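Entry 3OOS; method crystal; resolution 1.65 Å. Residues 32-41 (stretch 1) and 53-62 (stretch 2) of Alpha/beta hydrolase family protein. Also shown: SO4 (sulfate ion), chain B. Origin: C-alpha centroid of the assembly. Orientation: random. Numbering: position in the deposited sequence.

Stretch 1, residues 32-41: YSEYNDNGNT
Stretch 2 (53-62) YLVNLKGCGN

Stretch 1 runs extended through Ser33 and Glu34 (phi/psi -135/150 and -119/139), continues through Tyr35 (-111/163), and folds into a type I turn from Asn36 to Gly39, closed by Gly39 N to Asn36 O at 3.0 Å; Asn38 N also donates to Asn36 OD1 (3.0 Å). Stretch 2 enters as a strand through Tyr53, Leu54 and Val55, then makes a type II turn from Leu57 to Cys60, with Cys60 N to Leu57 O at 2.9 Å. Gly59 (84/5) suits this turn, since a CB there would jam against the preceding carbonyl. The two stretches run in roughly opposite directions: Glu34 CA lies 4.9 Å from Cys60 CA, and Gly39 CA 7.5 Å from Leu54 CA. Between them 421 Å² is buried, both sides summed.

A direct hydrogen bond runs from Gly61 N to Glu34 OE1, 2.8 Å and nearly straight at 168°. Glu34 reaches it with chi1 p and chi2 t, its CB resting 3.7 Å from Cys60 CB. Gly61 has positive phi (53/-129), which itself favours glycine, and a CB there would clash with the amide end of Asn56. Water 2 extends the carboxylate's reach, donating to Glu34 OE1 (2.7 Å) and Gly59 O (2.8 Å). Water 1 lies 2.7 Å from Ser33 O and 3.1 Å from Val55 O, and its oxygen accepts from Leu57 N (2.9 Å), bridging between buried residues.

Tyr35 (chi1 m, chi2 -76°) and Leu54 (chi1 t, chi2 p), both buried, point toward each other's stretches and form the main apolar contact, a flat ring offering its face to a branched aliphatic side chain. Leu54 CD1 sits 3.6 Å from the Tyr35 ring centroid, 9° off the normal, a CH-pi contact; Val55 O meets the ring edge, 3.6 Å from Tyr35 CE2. Leu54 CD2 packs 3.8 Å from Gly39 CA and 4.0 Å from Asn40 CB. Asn56 (chi1 -89°) brings its amide beside the Tyr35 backbone. Tyr32, chi1 p, points away; its OH donates to sulfate O1 (2.7 Å).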

# COMPACT_ATOMS: atom_id res chain seq x y z
N TYR A 32 0.70 0.32 -7.23
CA TYR A 32 0.32 -0.26 -8.52
C TYR A 32 -1.02 -0.98 -8.50
O TYR A 32 -1.13 -2.12 -8.96
CB TYR A 32 1.44 -1.14 -9.10
CG TYR A 32 2.15 -2.04 -8.11
CD1 TYR A 32 1.57 -3.23 -7.67
CD2 TYR A 32 3.42 -1.71 -7.64
CE1 TYR A 32 2.23 -4.06 -6.77
CE2 TYR A 32 4.09 -2.54 -6.73
CZ TYR A 32 3.48 -3.70 -6.30
OH TYR A 32 4.14 -4.52 -5.41
N SER A 33 -2.04 -0.31 -7.97
CA SER A 33 -3.39 -0.86 -7.90
C SER A 33 -4.43 0.16 -8.32
O SER A 33 -4.24 1.36 -8.13
CB SER A 33 -3.72 -1.33 -6.48
OG SER A 33 -2.80 -2.30 -6.03
N GLU A 34 -5.53 -0.31 -8.89
CA GLU A 34 -6.65 0.57 -9.20
C GLU A 34 -7.91 0.15 -8.45
O GLU A 34 -8.20 -1.03 -8.32
CB GLU A 34 -6.90 0.65 -10.71
CG GLU A 34 -7.22 -0.67 -11.40
CD GLU A 34 -7.27 -0.55 -12.91
OE1 GLU A 34 -7.19 0.57 -13.45
OE2 GLU A 34 -7.40 -1.60 -13.57
N TYR A 35 -8.63 1.15 -7.96
CA TYR A 35 -9.79 0.95 -7.10
C TYR A 35 -11.09 1.33 -7.79
O TYR A 35 -11.10 2.02 -8.81
CB TYR A 35 -9.64 1.79 -5.83
CG TYR A 35 -8.35 1.57 -5.07
CD1 TYR A 35 -8.18 0.43 -4.28
CD2 TYR A 35 -7.32 2.51 -5.12
CE1 TYR A 35 -7.00 0.22 -3.57
CE2 TYR A 35 -6.14 2.31 -4.41
CZ TYR A 35 -5.99 1.16 -3.64
OH TYR A 35 -4.83 0.96 -2.93
N ASN A 36 -12.20 0.86 -7.23
CA ASN A 36 -13.53 1.29 -7.63
C ASN A 36 -14.36 1.59 -6.39
O ASN A 36 -13.84 1.54 -5.27
CB ASN A 36 -14.20 0.24 -8.55
CG ASN A 36 -14.35 -1.11 -7.88
OD1 ASN A 36 -14.78 -1.21 -6.74
ND2 ASN A 36 -14.01 -2.17 -8.62
N ASP A 37 -15.65 1.89 -6.56
CA ASP A 37 -16.47 2.35 -5.44
C ASP A 37 -16.85 1.28 -4.41
O ASP A 37 -17.56 1.57 -3.44
CB ASP A 37 -17.69 3.15 -5.92
CG ASP A 37 -18.71 2.31 -6.67
OD1 ASP A 37 -18.56 1.07 -6.76
OD2 ASP A 37 -19.69 2.90 -7.17
N ASN A 38 -16.37 0.05 -4.59
CA ASN A 38 -16.43 -0.96 -3.53
C ASN A 38 -15.49 -0.60 -2.39
O ASN A 38 -15.60 -1.14 -1.29
CB ASN A 38 -16.08 -2.35 -4.06
CG ASN A 38 -17.15 -2.91 -4.96
OD1 ASN A 38 -16.90 -3.23 -6.13
ND2 ASN A 38 -18.37 -3.04 -4.44
N GLY A 39 -14.56 0.31 -2.66
CA GLY A 39 -13.54 0.69 -1.70
C GLY A 39 -12.47 -0.38 -1.60
O GLY A 39 -12.17 -1.06 -2.57
N ASN A 40 -11.91 -0.53 -0.40
CA ASN A 40 -10.75 -1.39 -0.21
C ASN A 40 -10.64 -1.81 1.25
O ASN A 40 -10.92 -1.01 2.15
CB ASN A 40 -9.49 -0.64 -0.66
CG ASN A 40 -8.23 -1.39 -0.34
OD1 ASN A 40 -7.56 -1.09 0.65
ND2 ASN A 40 -7.89 -2.37 -1.16
N THR A 41 -10.24 -3.05 1.49
CA THR A 41 -10.26 -3.63 2.84
C THR A 41 -9.17 -3.10 3.78
O THR A 41 -9.31 -3.18 4.99
CB THR A 41 -10.22 -5.17 2.81
OG1 THR A 41 -9.12 -5.60 2.01
CG2 THR A 41 -11.52 -5.74 2.26
N TYR A 53 -9.53 9.40 1.72
CA TYR A 53 -9.42 9.68 0.30
C TYR A 53 -8.64 8.55 -0.35
O TYR A 53 -7.41 8.50 -0.27
CB TYR A 53 -8.72 11.03 0.07
CG TYR A 53 -9.53 12.21 0.56
CD1 TYR A 53 -9.53 12.57 1.91
CD2 TYR A 53 -10.32 12.94 -0.32
CE1 TYR A 53 -10.29 13.65 2.37
CE2 TYR A 53 -11.08 14.02 0.13
CZ TYR A 53 -11.06 14.36 1.47
OH TYR A 53 -11.81 15.43 1.91
N LEU A 54 -9.38 7.63 -0.98
CA LEU A 54 -8.80 6.47 -1.64
C LEU A 54 -8.52 6.83 -3.10
O LEU A 54 -9.44 6.91 -3.91
CB LEU A 54 -9.75 5.27 -1.54
CG LEU A 54 -9.33 3.93 -2.16
CD1 LEU A 54 -8.09 3.37 -1.47
CD2 LEU A 54 -10.49 2.94 -2.10
N VAL A 55 -7.24 7.05 -3.42
CA VAL A 55 -6.84 7.66 -4.69
C VAL A 55 -6.45 6.65 -5.77
O VAL A 55 -5.68 5.71 -5.53
CB VAL A 55 -5.69 8.67 -4.48
CG1 VAL A 55 -5.26 9.33 -5.80
CG2 VAL A 55 -6.09 9.73 -3.46
N ASN A 56 -6.99 6.86 -6.97
CA ASN A 56 -6.48 6.22 -8.18
C ASN A 56 -5.37 7.08 -8.78
O ASN A 56 -5.60 8.22 -9.19
CB ASN A 56 -7.61 5.99 -9.20
CG ASN A 56 -8.32 4.65 -9.01
OD1 ASN A 56 -9.48 4.48 -9.42
ND2 ASN A 56 -7.63 3.70 -8.40
N LEU A 57 -4.16 6.53 -8.81
CA LEU A 57 -2.99 7.26 -9.32
C LEU A 57 -3.02 7.35 -10.85
O LEU A 57 -3.92 6.82 -11.49
CB LEU A 57 -1.70 6.60 -8.84
CG LEU A 57 -1.48 6.59 -7.32
CD1 LEU A 57 -0.22 5.81 -6.98
CD2 LEU A 57 -1.44 8.00 -6.76
N LYS A 58 -2.04 8.06 -11.41
CA LYS A 58 -1.86 8.12 -12.86
C LYS A 58 -1.85 6.69 -13.41
O LYS A 58 -1.17 5.82 -12.88
CB LYS A 58 -0.55 8.84 -13.19
CG LYS A 58 -0.39 9.33 -14.64
CD LYS A 58 -1.20 10.61 -14.93
CE LYS A 58 -0.71 11.83 -14.17
NZ LYS A 58 0.59 12.34 -14.67
N GLY A 59 -2.64 6.46 -14.46
CA GLY A 59 -2.73 5.14 -15.08
C GLY A 59 -3.70 4.17 -14.42
O GLY A 59 -3.78 3.00 -14.81
N CYS A 60 -4.44 4.65 -13.41
CA CYS A 60 -5.35 3.80 -12.63
C CYS A 60 -6.80 4.25 -12.77
O CYS A 60 -7.09 5.44 -12.65
CB CYS A 60 -4.99 3.84 -11.15
SG CYS A 60 -3.31 3.36 -10.79
N GLY A 61 -7.70 3.30 -12.99
CA GLY A 61 -9.13 3.60 -13.08
C GLY A 61 -9.43 4.70 -14.08
O GLY A 61 -8.97 4.66 -15.22
N ASN A 62 -10.19 5.70 -13.64
CA ASN A 62 -10.57 6.80 -14.51
C ASN A 62 -9.69 8.05 -14.37
O ASN A 62 -10.01 9.10 -14.92
CB ASN A 62 -12.06 7.14 -14.35
CG ASN A 62 -12.95 6.01 -14.81
OD1 ASN A 62 -12.92 5.62 -15.98
ND2 ASN A 62 -13.73 5.45 -13.89
S SO4 B . 1.83 -5.60 -2.83
O1 SO4 B . 2.46 -6.09 -4.05
O2 SO4 B . 2.13 -6.52 -1.74
O3 SO4 B . 2.34 -4.27 -2.53
O4 SO4 B . 0.39 -5.53 -3.03
O HOH W 1 -3.97 3.99 -7.38
O HOH W 2 -5.53 0.93 -15.54
O HOH W 3 -9.31 1.25 -15.88